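PDB 6SJ9: proteasome accessory factor B/C (PafBC) from Paenarthrobacter aurescens, which regulates transcription in the bacterial DNA damage response, probably binding DNA through its winged helix-turn-helix domains and carrying WYL domains likely to sense a signal. Local coordinates for residues A[329-334]-A[607-612]; A[588-593]-A[639-644]; A[603-608]-A[616-621]; A[627-632]-A[649-654]. One frame throughout, in Å; residues are numbered along the deposited sequence.

Three of the four contacts follow one antiparallel sheet of the C-terminal WCX domain from edge to edge, and the fourth packs helices beside it. Contact 1 sets a linker loop on edge strand 607-610, which contact 3 pairs with 616-622; they share R607 and T608, their centres about 9 Å apart. Contact 2 joins 586-592 to the other edge, 639-643, its centre also about 9 Å from contact 3, and L590 N lies 2.7 Å from A618 O where the two meet. In contact 4, about 11 Å from contact 2 between centres, T651 and L628 touch I641. The potassium ion is bound by other residues, among them L16 and S85.

Contact 1: A[329-334]-A[607-612]; sequences LEFPEA and RTAPLP
R607 lays its guanidinium flat on the ring of F331, the two centres 4.2 Å apart and the planes tilted by 26°. The overlap is offset toward the rim of the ring: NH2 of R607 comes to 3.2 Å from CD2 of F331, while NE stands above the same face. A bend at chi3 (-62°) turns NE of R607 toward the ring. The edge of F331 meets the backbone of strand 607-610, with the carbonyl carbon of T608 in the plane of the ring, and CD1 of F331 lies 3.8 Å from CB of A609. That small methyl suits its place, because the backbone oxygen of E330 packs 3.2 Å from CB of A609 and room must be left for P332. The proline ring comes in with CD 3.6 Å from CB of A609 and reaches on to P610. In the next shell, F331 also rests on L617 and C589, on the next two strands across the sheet, and L329 packs on C589 as well. R607 is steadied by its salt bridge to E619. No hydrogen bond links the loop to this edge strand, so the loop is held by a stacked ring and small apolar surfaces. An arginine suits such an exposed edge, since its flat face can lie on an aromatic ring while its N-H groups serve a carboxylate, and its positive charge is probably attracted to the ring's pi electrons.

Contact 2: A[588-593]-A[639-644]; sequences VCLELT and VRILEP
V588 reaches I641 across the strands, CG1 to CG2 at 3.8 Å, branched residues that suit a buried sheet. C589 follows with an almost straight bond from its N to E643 O (2.8 Å, N-H...O angle 173°). Its own oxygen is gripped twice, by L642 N at 2.9 Å and weakly by E643 N, so two residues face one: a classic beta bulge, just before the cis peptide bond to P644. L590 returns to regular pairing and extends CD2 to CG1 of V639 and CG1 of I641. At E591 the backbone N donates to R640 O and the backbone O accepts from R640 N, each at 3.0 Å. The two side chains run side by side in the same direction. R640 has CG between its backbone N and carbonyl carbon (chi1 62°), where CG lies 3.5 Å from CB of E591. Farther out a long salt bridge joins OE1 of E591 to NH1 of R640 (3.5 Å), while NH1 also donates to P325 O in the linker. An alanine in place of R640 would probably leave the E591 carboxylate and P325 O without these partners. L592 closes the pairing, its CD2 on CG2 of V639. Strands 586-592 and 639-643 are the first and last strands, in chain order, of the four-stranded sheet, and their adjacency, in strand order 2-3-1-4, is that of a ferredoxin-like fold.

Contact 3: A[603-608]-A[616-621]; sequences YYAERT and LLAEVR
E619 carries CG anti to its backbone N (chi1 -169°); the extended chain beyond it brings the carboxylate to R607 on one face of a beta hairpin formed by strands 607-610 and 616-622. NH2 of R607 donates to OE1 of E619 at 3.1 Å, reaching the syn side of the oxygen but 31° out of the carboxylate plane. NE adds a weak bond to OE2, giving a two-pronged salt bridge that limits how the guanidinium can turn. Behind it, the backbone N of E619 donates to R607 O at 2.9 Å. On the other face T608 and A618 form a non-hydrogen-bonded pair, and the methyl CG2 of T608 rests 3.9 Å from CD1 of L616. Toward its start, segment 603-608 leaves the helix through a Schellman motif with Y604 as the C' residue of positive phi. A605, small enough to lie close to the sheet, sets CB 3.8 Å from CG1 of V620. E606 N then donates to E619 O at 2.7 Å, nearly along the C=O axis. E606 bends at chi2 (-73°), and its carboxylate lies over the aliphatic part of R621, OE2 only 3.1 Å from CD, whereas the NE of R621 makes its salt bridge to D585. Y603 packs CB on V620, and its ring meets F631 edge-to-face. One water completes the junction, donating to Y603 O at 2.8 Å and accepting from R621 N at 2.9 Å.

Contact 4: A[627-632]-A[649-654]; sequences WLPMFV and QETRAW
P629 and W654 make the CH-pi contact between these two helices: CB of the proline stands 3.6 Å from the centroid of the indole's five-membered ring, 20° off its normal. W654 has CG anti to its backbone N (chi1 168°), which sends CG toward helix 627-634, where it lies 3.4 Å from CB of P629. A proline suits this position, offering a compact, rigid ring to a flat aromatic face. Apolar packing adds two further contacts. CG of M630, present as selenomethionine, touches CZ2 of W654 at 3.7 Å. V632 brings CB to 3.7 Å from CG2 of T651, methyl against branched carbon. Among the polar atoms, OG1 of T651 sits 3.4 Å from CG of P629, a contact of packing. NE1 of W654 donates to S633 OG, and P629 O is bonded to that same hydroxyl. An alanine in place of W654 would probably leave P629 without its aromatic cover and the S633 hydroxyl without its indole N-H partner, opening a gap beside M630. The axes of segments 627-632 and 649-654 approach to 8.9 Å and cross at -56°. Beneath them L628, V632 and T651 all pack on I641 of strand 639-643, the strand that runs between the two helices in the chain, while the indole of W654 also packs on V133, P297 and, edge-to-face, the ring of H298.

Contact 1: A[329-334]-A[607-612]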
loop_
_atom_site.group_PDB
_atom_site.type_symbol
_atom_site.label_atom_id
_atom_site.label_comp_id
_atom_site.label_asym_id
_atom_site.label_seq_id
_atom_site.Cartn_x
_atom_site.Cartn_y
_atom_site.Cartn_z
ATOM N N LEU A 329 1.961 7.221 31.529
ATOM C CA LEU A 329 2.144 7.898 30.259
ATOM C C LEU A 329 3.388 8.779 30.287
ATOM O O LEU A 329 3.322 9.994 30.124
ATOM C CB LEU A 329 0.911 8.745 30.020
ATOM C CG LEU A 329 -0.237 7.873 29.580
ATOM C CD1 LEU A 329 -1.539 8.627 29.732
ATOM C CD2 LEU A 329 0.042 7.480 28.165
ATOM N N GLU A 330 4.542 8.141 30.430
ATOM C CA GLU A 330 5.811 8.854 30.555
ATOM C C GLU A 330 6.591 8.711 29.256
ATOM O O GLU A 330 7.031 7.610 28.917
ATOM C CB GLU A 330 6.629 8.361 31.753
ATOM C CG GLU A 330 6.148 8.881 33.114
ATOM C CD GLU A 330 6.727 8.106 34.297
ATOM O OE1 GLU A 330 6.077 7.146 34.767
ATOM O OE2 GLU A 330 7.839 8.451 34.756
ATOM N N PHE A 331 6.757 9.815 28.532
ATOM C CA PHE A 331 7.561 9.686 27.321
ATOM C C PHE A 331 8.954 10.255 27.575
ATOM O O PHE A 331 9.081 11.255 28.292
ATOM C CB PHE A 331 6.911 10.420 26.141
ATOM C CG PHE A 331 5.668 9.744 25.606
ATOM C CD1 PHE A 331 5.764 8.714 24.682
ATOM C CD2 PHE A 331 4.406 10.147 26.018
ATOM C CE1 PHE A 331 4.637 8.092 24.187
ATOM C CE2 PHE A 331 3.278 9.527 25.527
ATOM C CZ PHE A 331 3.394 8.498 24.607
ATOM N N PRO A 332 10.038 9.670 27.054
ATOM C CA PRO A 332 11.363 10.283 27.230
ATOM C C PRO A 332 11.475 11.572 26.432
ATOM O O PRO A 332 10.623 11.907 25.608
ATOM C CB PRO A 332 12.333 9.218 26.696
ATOM C CG PRO A 332 11.546 7.954 26.634
ATOM C CD PRO A 332 10.134 8.381 26.348
ATOM N N GLU A 333 12.577 12.290 26.660
ATOM C CA GLU A 333 12.841 13.536 25.940
ATOM C C GLU A 333 13.042 13.337 24.443
ATOM O O GLU A 333 13.242 14.309 23.707
ATOM C CB GLU A 333 14.058 14.248 26.534
ATOM C CG GLU A 333 13.847 14.698 27.965
ATOM C CD GLU A 333 12.833 15.825 28.064
ATOM O OE1 GLU A 333 12.987 16.836 27.348
ATOM O OE2 GLU A 333 11.866 15.687 28.840
ATOM N N ALA A 334 12.988 12.085 23.987
ATOM C CA ALA A 334 13.156 11.713 22.586
ATOM C C ALA A 334 14.520 12.112 22.035
ATOM O O ALA A 334 14.660 12.329 20.831
ATOM C CB ALA A 334 12.041 12.288 21.702
ATOM N N ARG A 607 5.826 10.038 18.997
ATOM C CA ARG A 607 6.672 9.775 20.154
ATOM C C ARG A 607 6.477 8.331 20.580
ATOM O O ARG A 607 5.376 7.787 20.470
ATOM C CB ARG A 607 6.335 10.659 21.360
ATOM C CG ARG A 607 6.554 12.154 21.173
ATOM C CD ARG A 607 6.498 12.884 22.550
ATOM N NE ARG A 607 5.198 12.745 23.205
ATOM C CZ ARG A 607 4.895 13.242 24.400
ATOM N NH1 ARG A 607 5.796 13.912 25.098
ATOM N NH2 ARG A 607 3.690 13.057 24.897
ATOM N N THR A 608 7.521 7.747 21.150
ATOM C CA THR A 608 7.457 6.392 21.683
ATOM C C THR A 608 8.117 6.368 23.061
ATOM O O THR A 608 8.935 7.230 23.381
ATOM C CB THR A 608 8.154 5.357 20.740
ATOM O OG1 THR A 608 9.529 5.713 20.555
ATOM C CG2 THR A 608 7.458 5.279 19.333
ATOM N N ALA A 609 7.709 5.416 23.898
ATOM C CA ALA A 609 8.395 5.202 25.166
ATOM C C ALA A 609 8.555 3.703 25.349
ATOM O O ALA A 609 7.563 2.975 25.369
ATOM C CB ALA A 609 7.605 5.785 26.343
ATOM N N PRO A 610 9.764 3.198 25.527
ATOM C CA PRO A 610 9.917 1.760 25.740
ATOM C C PRO A 610 9.338 1.338 27.079
ATOM O O PRO A 610 9.335 2.093 28.058
ATOM C CB PRO A 610 11.433 1.556 25.680
ATOM C CG PRO A 610 11.972 2.854 26.184
ATOM C CD PRO A 610 11.047 3.904 25.607
ATOM N N LEU A 611 8.785 0.129 27.084
ATOM C CA LEU A 611 8.181 -0.515 28.233
ATOM C C LEU A 611 8.977 -1.762 28.605
ATOM O O LEU A 611 9.765 -2.263 27.795
ATOM C CB LEU A 611 6.721 -0.868 27.931
ATOM C CG LEU A 611 5.865 0.385 27.755
ATOM C CD1 LEU A 611 4.446 0.017 27.365
ATOM C CD2 LEU A 611 5.875 1.231 28.992
ATOM N N PRO A 612 8.814 -2.274 29.836
ATOM C CA PRO A 612 9.782 -3.262 30.353
ATOM C C PRO A 612 9.986 -4.497 29.491
ATOM O O PRO A 612 11.136 -4.925 29.310
ATOM C CB PRO A 612 9.183 -3.642 31.713
ATOM C CG PRO A 612 8.437 -2.441 32.128
ATOM C CD PRO A 612 7.842 -1.883 30.877
#

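Contact 2: A[588-593]-A[639-644]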
loop_
_atom_site.group_PDB
_atom_site.type_symbol
_atom_site.label_atom_id
_atom_site.label_comp_id
_atom_site.label_asym_id
_atom_site.label_seq_id
_atom_site.Cartn_x
_atom_site.Cartn_y
_atom_site.Cartn_z
ATOM N N VAL A 588 -3.736 10.008 19.215
ATOM C CA VAL A 588 -4.096 8.855 20.033
ATOM C C VAL A 588 -2.827 8.329 20.684
ATOM O O VAL A 588 -1.756 8.360 20.077
ATOM C CB VAL A 588 -4.777 7.749 19.205
ATOM C CG1 VAL A 588 -5.066 6.554 20.058
ATOM C CG2 VAL A 588 -6.047 8.269 18.544
ATOM N N CYS A 589 -2.922 7.928 21.940
ATOM C CA CYS A 589 -1.826 7.294 22.653
ATOM C C CYS A 589 -2.148 5.812 22.785
ATOM O O CYS A 589 -3.223 5.461 23.275
ATOM C CB CYS A 589 -1.631 7.945 24.022
ATOM S SG CYS A 589 -0.247 7.263 24.889
ATOM N N LEU A 590 -1.250 4.954 22.290
ATOM C CA LEU A 590 -1.414 3.505 22.228
ATOM C C LEU A 590 -0.430 2.848 23.172
ATOM O O LEU A 590 0.655 3.383 23.405
ATOM C CB LEU A 590 -1.125 2.944 20.807
ATOM C CG LEU A 590 -1.905 3.460 19.621
ATOM C CD1 LEU A 590 -1.399 2.856 18.292
ATOM C CD2 LEU A 590 -3.384 3.244 19.804
ATOM N N GLU A 591 -0.784 1.664 23.673
ATOM C CA GLU A 591 0.200 0.714 24.175
ATOM C C GLU A 591 0.293 -0.450 23.188
ATOM O O GLU A 591 -0.726 -0.984 22.751
ATOM C CB GLU A 591 -0.135 0.174 25.559
ATOM C CG GLU A 591 0.911 -0.842 26.037
ATOM C CD GLU A 591 0.668 -1.341 27.451
ATOM O OE1 GLU A 591 -0.302 -0.882 28.084
ATOM O OE2 GLU A 591 1.429 -2.207 27.921
ATOM N N LEU A 592 1.516 -0.818 22.838
ATOM C CA LEU A 592 1.837 -1.903 21.932
ATOM C C LEU A 592 2.576 -2.993 22.686
ATOM O O LEU A 592 3.451 -2.701 23.505
ATOM C CB LEU A 592 2.718 -1.394 20.770
ATOM C CG LEU A 592 2.153 -0.221 19.943
ATOM C CD1 LEU A 592 3.136 0.272 18.922
ATOM C CD2 LEU A 592 0.839 -0.584 19.254
ATOM N N THR A 593 2.247 -4.246 22.397
ATOM C CA THR A 593 3.075 -5.365 22.833
ATOM C C THR A 593 4.337 -5.473 21.975
ATOM O O THR A 593 4.438 -4.875 20.905
ATOM C CB THR A 593 2.298 -6.666 22.726
ATOM O OG1 THR A 593 2.010 -6.910 21.340
ATOM C CG2 THR A 593 0.974 -6.602 23.542
ATOM N N VAL A 639 -2.467 -4.253 20.551
ATOM C CA VAL A 639 -2.730 -2.826 20.641
ATOM C C VAL A 639 -3.828 -2.561 21.650
ATOM O O VAL A 639 -4.799 -3.317 21.739
ATOM C CB VAL A 639 -3.177 -2.232 19.297
ATOM C CG1 VAL A 639 -3.177 -0.740 19.405
ATOM C CG2 VAL A 639 -2.255 -2.671 18.195
ATOM N N ARG A 640 -3.695 -1.458 22.375
ATOM C CA ARG A 640 -4.783 -0.911 23.161
ATOM C C ARG A 640 -4.714 0.605 23.077
ATOM O O ARG A 640 -3.648 1.183 22.817
ATOM C CB ARG A 640 -4.702 -1.416 24.619
ATOM C CG ARG A 640 -3.416 -0.981 25.353
ATOM C CD ARG A 640 -3.341 -1.492 26.863
ATOM N NE ARG A 640 -4.451 -1.072 27.706
ATOM C CZ ARG A 640 -4.430 -1.082 29.048
ATOM N NH1 ARG A 640 -3.344 -1.470 29.720
ATOM N NH2 ARG A 640 -5.512 -0.719 29.722
ATOM N N ILE A 641 -5.860 1.244 23.271
ATOM C CA ILE A 641 -5.949 2.699 23.297
ATOM C C ILE A 641 -5.894 3.160 24.758
ATOM O O ILE A 641 -6.675 2.686 25.589
ATOM C CB ILE A 641 -7.221 3.206 22.601
ATOM C CG1 ILE A 641 -7.238 2.771 21.145
ATOM C CG2 ILE A 641 -7.257 4.712 22.624
ATOM C CD1 ILE A 641 -8.561 2.912 20.526
ATOM N N LEU A 642 -4.922 4.021 25.082
ATOM C CA LEU A 642 -4.813 4.622 26.414
ATOM C C LEU A 642 -5.551 5.958 26.519
ATOM O O LEU A 642 -6.307 6.176 27.462
ATOM C CB LEU A 642 -3.328 4.831 26.754
ATOM C CG LEU A 642 -2.493 3.549 26.660
ATOM C CD1 LEU A 642 -1.071 3.781 27.043
ATOM C CD2 LEU A 642 -3.086 2.500 27.566
ATOM N N GLU A 643 -5.391 6.829 25.525
ATOM C CA GLU A 643 -5.970 8.166 25.478
ATOM C C GLU A 643 -6.247 8.529 24.037
ATOM O O GLU A 643 -5.454 8.190 23.151
ATOM C CB GLU A 643 -5.031 9.225 26.073
ATOM C CG GLU A 643 -4.846 9.156 27.552
ATOM C CD GLU A 643 -4.017 10.321 28.066
ATOM O OE1 GLU A 643 -3.550 11.134 27.226
ATOM O OE2 GLU A 643 -3.898 10.455 29.311
ATOM N N PRO A 644 -7.298 9.295 23.777
ATOM C CA PRO A 644 -8.205 9.832 24.788
ATOM C C PRO A 644 -9.251 8.814 25.227
ATOM O O PRO A 644 -9.511 7.846 24.515
ATOM C CB PRO A 644 -8.834 11.021 24.074
ATOM C CG PRO A 644 -8.800 10.631 22.617
ATOM C CD PRO A 644 -7.498 9.924 22.463
#

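Contact 3: A[603-608]-A[616-621]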
loop_
_atom_site.group_PDB
_atom_site.type_symbol
_atom_site.label_atom_id
_atom_site.label_comp_id
_atom_site.label_asym_id
_atom_site.label_seq_id
_atom_site.Cartn_x
_atom_site.Cartn_y
_atom_site.Cartn_z
ATOM N N TYR A 603 2.650 3.628 11.460
ATOM C CA TYR A 603 1.856 4.838 11.613
ATOM C C TYR A 603 2.705 6.051 11.995
ATOM O O TYR A 603 2.168 7.050 12.488
ATOM C CB TYR A 603 0.734 4.564 12.621
ATOM C CG TYR A 603 -0.326 3.613 12.024
ATOM C CD1 TYR A 603 -0.128 2.230 12.028
ATOM C CD2 TYR A 603 -1.478 4.094 11.393
ATOM C CE1 TYR A 603 -1.074 1.338 11.455
ATOM C CE2 TYR A 603 -2.434 3.203 10.815
ATOM C CZ TYR A 603 -2.216 1.827 10.855
ATOM O OH TYR A 603 -3.133 0.931 10.287
ATOM N N TYR A 604 4.017 5.992 11.750
ATOM C CA TYR A 604 4.916 7.142 11.898
ATOM C C TYR A 604 4.742 7.815 13.263
ATOM O O TYR A 604 4.560 9.025 13.355
ATOM C CB TYR A 604 4.725 8.166 10.765
ATOM C CG TYR A 604 4.401 7.527 9.419
ATOM C CD1 TYR A 604 5.376 6.841 8.701
ATOM C CD2 TYR A 604 3.101 7.564 8.913
ATOM C CE1 TYR A 604 5.079 6.214 7.499
ATOM C CE2 TYR A 604 2.787 6.944 7.717
ATOM C CZ TYR A 604 3.793 6.270 7.014
ATOM O OH TYR A 604 3.442 5.673 5.834
ATOM N N ALA A 605 4.816 7.023 14.322
ATOM C CA ALA A 605 4.545 7.525 15.663
ATOM C C ALA A 605 5.276 8.833 15.961
ATOM O O ALA A 605 6.471 8.975 15.701
ATOM C CB ALA A 605 4.963 6.469 16.682
ATOM N N GLU A 606 4.547 9.796 16.518
ATOM C CA GLU A 606 5.181 11.066 16.874
ATOM C C GLU A 606 6.172 10.871 18.018
ATOM O O GLU A 606 7.251 11.469 18.019
ATOM C CB GLU A 606 4.120 12.104 17.271
ATOM C CG GLU A 606 2.885 12.156 16.351
ATOM C CD GLU A 606 3.194 12.806 15.009
ATOM O OE1 GLU A 606 3.892 13.840 15.025
ATOM O OE2 GLU A 606 2.734 12.308 13.953
ATOM N N ARG A 607 5.826 10.038 18.997
ATOM C CA ARG A 607 6.672 9.775 20.154
ATOM C C ARG A 607 6.477 8.331 20.580
ATOM O O ARG A 607 5.376 7.787 20.470
ATOM C CB ARG A 607 6.335 10.659 21.360
ATOM C CG ARG A 607 6.554 12.154 21.173
ATOM C CD ARG A 607 6.498 12.884 22.550
ATOM N NE ARG A 607 5.198 12.745 23.205
ATOM C CZ ARG A 607 4.895 13.242 24.400
ATOM N NH1 ARG A 607 5.796 13.912 25.098
ATOM N NH2 ARG A 607 3.690 13.057 24.897
ATOM N N THR A 608 7.521 7.747 21.150
ATOM C CA THR A 608 7.457 6.392 21.683
ATOM C C THR A 608 8.117 6.368 23.061
ATOM O O THR A 608 8.935 7.230 23.381
ATOM C CB THR A 608 8.154 5.357 20.740
ATOM O OG1 THR A 608 9.529 5.713 20.555
ATOM C CG2 THR A 608 7.458 5.279 19.333
ATOM N N LEU A 616 5.777 -0.959 23.990
ATOM C CA LEU A 616 6.046 0.474 23.996
ATOM C C LEU A 616 4.755 1.274 24.021
ATOM O O LEU A 616 3.707 0.796 23.588
ATOM C CB LEU A 616 6.869 0.932 22.795
ATOM C CG LEU A 616 6.373 0.615 21.391
ATOM C CD1 LEU A 616 6.901 1.615 20.428
ATOM C CD2 LEU A 616 6.889 -0.715 21.007
ATOM N N LEU A 617 4.851 2.478 24.580
ATOM C CA LEU A 617 3.865 3.513 24.363
ATOM C C LEU A 617 4.128 4.199 23.046
ATOM O O LEU A 617 5.278 4.443 22.673
ATOM C CB LEU A 617 3.898 4.573 25.462
ATOM C CG LEU A 617 3.750 4.163 26.921
ATOM C CD1 LEU A 617 3.794 5.421 27.807
ATOM C CD2 LEU A 617 2.482 3.354 27.168
ATOM N N ALA A 618 3.061 4.568 22.362
ATOM C CA ALA A 618 3.221 5.209 21.064
ATOM C C ALA A 618 2.100 6.201 20.834
ATOM O O ALA A 618 0.922 5.838 20.879
ATOM C CB ALA A 618 3.265 4.174 19.950
ATOM N N GLU A 619 2.474 7.437 20.608
ATOM C CA GLU A 619 1.546 8.494 20.264
ATOM C C GLU A 619 1.484 8.612 18.739
ATOM O O GLU A 619 2.503 8.879 18.101
ATOM C CB GLU A 619 2.066 9.774 20.907
ATOM C CG GLU A 619 1.174 10.940 20.913
ATOM C CD GLU A 619 1.838 12.087 21.626
ATOM O OE1 GLU A 619 1.550 12.299 22.824
ATOM O OE2 GLU A 619 2.707 12.732 20.993
ATOM N N VAL A 620 0.323 8.361 18.146
ATOM C CA VAL A 620 0.186 8.344 16.692
ATOM C C VAL A 620 -0.992 9.220 16.266
ATOM O O VAL A 620 -1.982 9.349 16.986
ATOM C CB VAL A 620 0.002 6.896 16.141
ATOM C CG1 VAL A 620 1.168 6.017 16.560
ATOM C CG2 VAL A 620 -1.252 6.301 16.625
ATOM N N ARG A 621 -0.921 9.737 15.038
ATOM C CA ARG A 621 -2.019 10.456 14.406
ATOM C C ARG A 621 -2.775 9.525 13.463
ATOM O O ARG A 621 -2.197 9.015 12.507
ATOM C CB ARG A 621 -1.497 11.666 13.630
ATOM C CG ARG A 621 -0.803 12.721 14.499
ATOM C CD ARG A 621 -0.009 13.742 13.631
ATOM N NE ARG A 621 -0.857 14.557 12.737
ATOM C CZ ARG A 621 -1.253 15.809 12.995
ATOM N NH1 ARG A 621 -0.896 16.410 14.135
ATOM N NH2 ARG A 621 -2.008 16.472 12.119
HETATM O O HOH W 1 1.634 9.465 13.762
#

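Contact 4: A[627-632]-A[649-654]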
loop_
_atom_site.group_PDB
_atom_site.type_symbol
_atom_site.label_atom_id
_atom_site.label_comp_id
_atom_site.label_asym_id
_atom_site.label_seq_id
_atom_site.Cartn_x
_atom_site.Cartn_y
_atom_site.Cartn_z
ATOM N N TRP A 627 -11.611 4.838 12.103
ATOM C CA TRP A 627 -10.781 3.683 11.759
ATOM C C TRP A 627 -10.254 2.966 12.976
ATOM O O TRP A 627 -9.915 1.782 12.883
ATOM C CB TRP A 627 -9.602 4.093 10.901
ATOM C CG TRP A 627 -10.032 4.794 9.699
ATOM C CD1 TRP A 627 -11.251 4.695 9.074
ATOM C CD2 TRP A 627 -9.246 5.680 8.910
ATOM N NE1 TRP A 627 -11.270 5.486 7.962
ATOM C CE2 TRP A 627 -10.055 6.106 7.838
ATOM C CE3 TRP A 627 -7.938 6.167 9.014
ATOM C CZ2 TRP A 627 -9.607 6.994 6.887
ATOM C CZ3 TRP A 627 -7.480 7.041 8.061
ATOM C CH2 TRP A 627 -8.312 7.452 7.007
ATOM N N LEU A 628 -10.260 3.635 14.125
ATOM C CA LEU A 628 -9.509 3.139 15.275
ATOM C C LEU A 628 -10.048 1.814 15.793
ATOM O O LEU A 628 -9.237 0.916 16.073
ATOM C CB LEU A 628 -9.488 4.218 16.360
ATOM C CG LEU A 628 -8.255 4.148 17.225
ATOM C CD1 LEU A 628 -7.113 3.956 16.308
ATOM C CD2 LEU A 628 -8.098 5.450 17.949
ATOM N N PRO A 629 -11.352 1.624 15.997
ATOM C CA PRO A 629 -11.803 0.322 16.546
ATOM C C PRO A 629 -11.454 -0.884 15.665
ATOM O O PRO A 629 -11.077 -1.948 16.179
ATOM C CB PRO A 629 -13.323 0.518 16.682
ATOM C CG PRO A 629 -13.486 2.009 16.839
ATOM C CD PRO A 629 -12.459 2.594 15.909
HETATM N N MSE A 630 -11.617 -0.763 14.359
HETATM C CA MSE A 630 -11.127 -1.768 13.401
HETATM C C MSE A 630 -9.635 -2.062 13.554
HETATM O O MSE A 630 -9.249 -3.212 13.654
HETATM C CB MSE A 630 -11.380 -1.315 11.976
HETATM C CG MSE A 630 -12.828 -1.006 11.673
HETATM SE SE MSE A 630 -13.030 -0.667 9.748
HETATM C CE MSE A 630 -11.608 0.687 9.543
ATOM N N PHE A 631 -8.817 -1.007 13.595
ATOM C CA PHE A 631 -7.392 -1.163 13.882
ATOM C C PHE A 631 -7.164 -1.999 15.144
ATOM O O PHE A 631 -6.458 -3.016 15.110
ATOM C CB PHE A 631 -6.771 0.225 14.021
ATOM C CG PHE A 631 -5.294 0.223 14.363
ATOM C CD1 PHE A 631 -4.346 -0.103 13.404
ATOM C CD2 PHE A 631 -4.854 0.548 15.648
ATOM C CE1 PHE A 631 -2.987 -0.099 13.709
ATOM C CE2 PHE A 631 -3.504 0.534 15.956
ATOM C CZ PHE A 631 -2.569 0.218 14.980
ATOM N N VAL A 632 -7.847 -1.654 16.256
ATOM C CA VAL A 632 -7.555 -2.341 17.515
ATOM C C VAL A 632 -8.055 -3.784 17.457
ATOM O O VAL A 632 -7.389 -4.716 17.940
ATOM C CB VAL A 632 -8.165 -1.588 18.721
ATOM C CG1 VAL A 632 -7.998 -2.391 20.001
ATOM C CG2 VAL A 632 -7.583 -0.184 18.880
ATOM N N GLN A 649 -13.068 3.795 25.097
ATOM C CA GLN A 649 -14.311 3.098 25.433
ATOM C C GLN A 649 -15.144 2.822 24.190
ATOM O O GLN A 649 -15.796 1.772 24.089
ATOM C CB GLN A 649 -15.122 3.913 26.444
ATOM C CG GLN A 649 -14.427 4.078 27.775
ATOM C CD GLN A 649 -15.358 4.592 28.863
ATOM O OE1 GLN A 649 -16.558 4.790 28.635
ATOM N NE2 GLN A 649 -14.808 4.815 30.055
ATOM N N GLU A 650 -15.113 3.748 23.231
ATOM C CA GLU A 650 -15.816 3.536 21.976
ATOM C C GLU A 650 -15.259 2.315 21.242
ATOM O O GLU A 650 -16.009 1.612 20.555
ATOM C CB GLU A 650 -15.699 4.800 21.129
ATOM C CG GLU A 650 -16.628 4.873 19.939
ATOM C CD GLU A 650 -16.412 6.141 19.114
ATOM O OE1 GLU A 650 -15.850 7.132 19.646
ATOM O OE2 GLU A 650 -16.830 6.155 17.935
ATOM N N THR A 651 -13.943 2.069 21.364
ATOM C CA THR A 651 -13.318 0.866 20.807
ATOM C C THR A 651 -13.659 -0.378 21.631
ATOM O O THR A 651 -13.901 -1.456 21.074
ATOM C CB THR A 651 -11.797 1.058 20.721
ATOM O OG1 THR A 651 -11.486 1.851 19.572
ATOM C CG2 THR A 651 -11.061 -0.287 20.615
ATOM N N ARG A 652 -13.660 -0.267 22.964
ATOM C CA ARG A 652 -14.058 -1.417 23.773
ATOM C C ARG A 652 -15.483 -1.861 23.461
ATOM O O ARG A 652 -15.791 -3.058 23.530
ATOM C CB ARG A 652 -13.907 -1.106 25.276
ATOM C CG ARG A 652 -14.329 -2.272 26.221
ATOM C CD ARG A 652 -13.593 -3.553 25.832
ATOM N NE ARG A 652 -13.834 -4.686 26.714
ATOM C CZ ARG A 652 -13.194 -4.890 27.864
ATOM N NH1 ARG A 652 -12.266 -4.022 28.255
ATOM N NH2 ARG A 652 -13.479 -5.957 28.618
ATOM N N ALA A 653 -16.369 -0.923 23.131
ATOM C CA ALA A 653 -17.738 -1.304 22.788
ATOM C C ALA A 653 -17.793 -2.049 21.447
ATOM O O ALA A 653 -18.547 -3.032 21.294
ATOM C CB ALA A 653 -18.626 -0.056 22.781
ATOM N N TRP A 654 -16.980 -1.607 20.472
ATOM C CA TRP A 654 -16.859 -2.328 19.205
ATOM C C TRP A 654 -16.422 -3.766 19.454
ATOM O O TRP A 654 -17.095 -4.714 19.018
ATOM C CB TRP A 654 -15.879 -1.567 18.316
ATOM C CG TRP A 654 -15.364 -2.219 17.071
ATOM C CD1 TRP A 654 -14.208 -2.918 16.934
ATOM C CD2 TRP A 654 -15.935 -2.124 15.763
ATOM N NE1 TRP A 654 -14.039 -3.306 15.623
ATOM C CE2 TRP A 654 -15.086 -2.827 14.885
ATOM C CE3 TRP A 654 -17.104 -1.549 15.256
ATOM C CZ2 TRP A 654 -15.365 -2.966 13.531
ATOM C CZ3 TRP A 654 -17.379 -1.682 13.921
ATOM C CH2 TRP A 654 -16.503 -2.384 13.062
#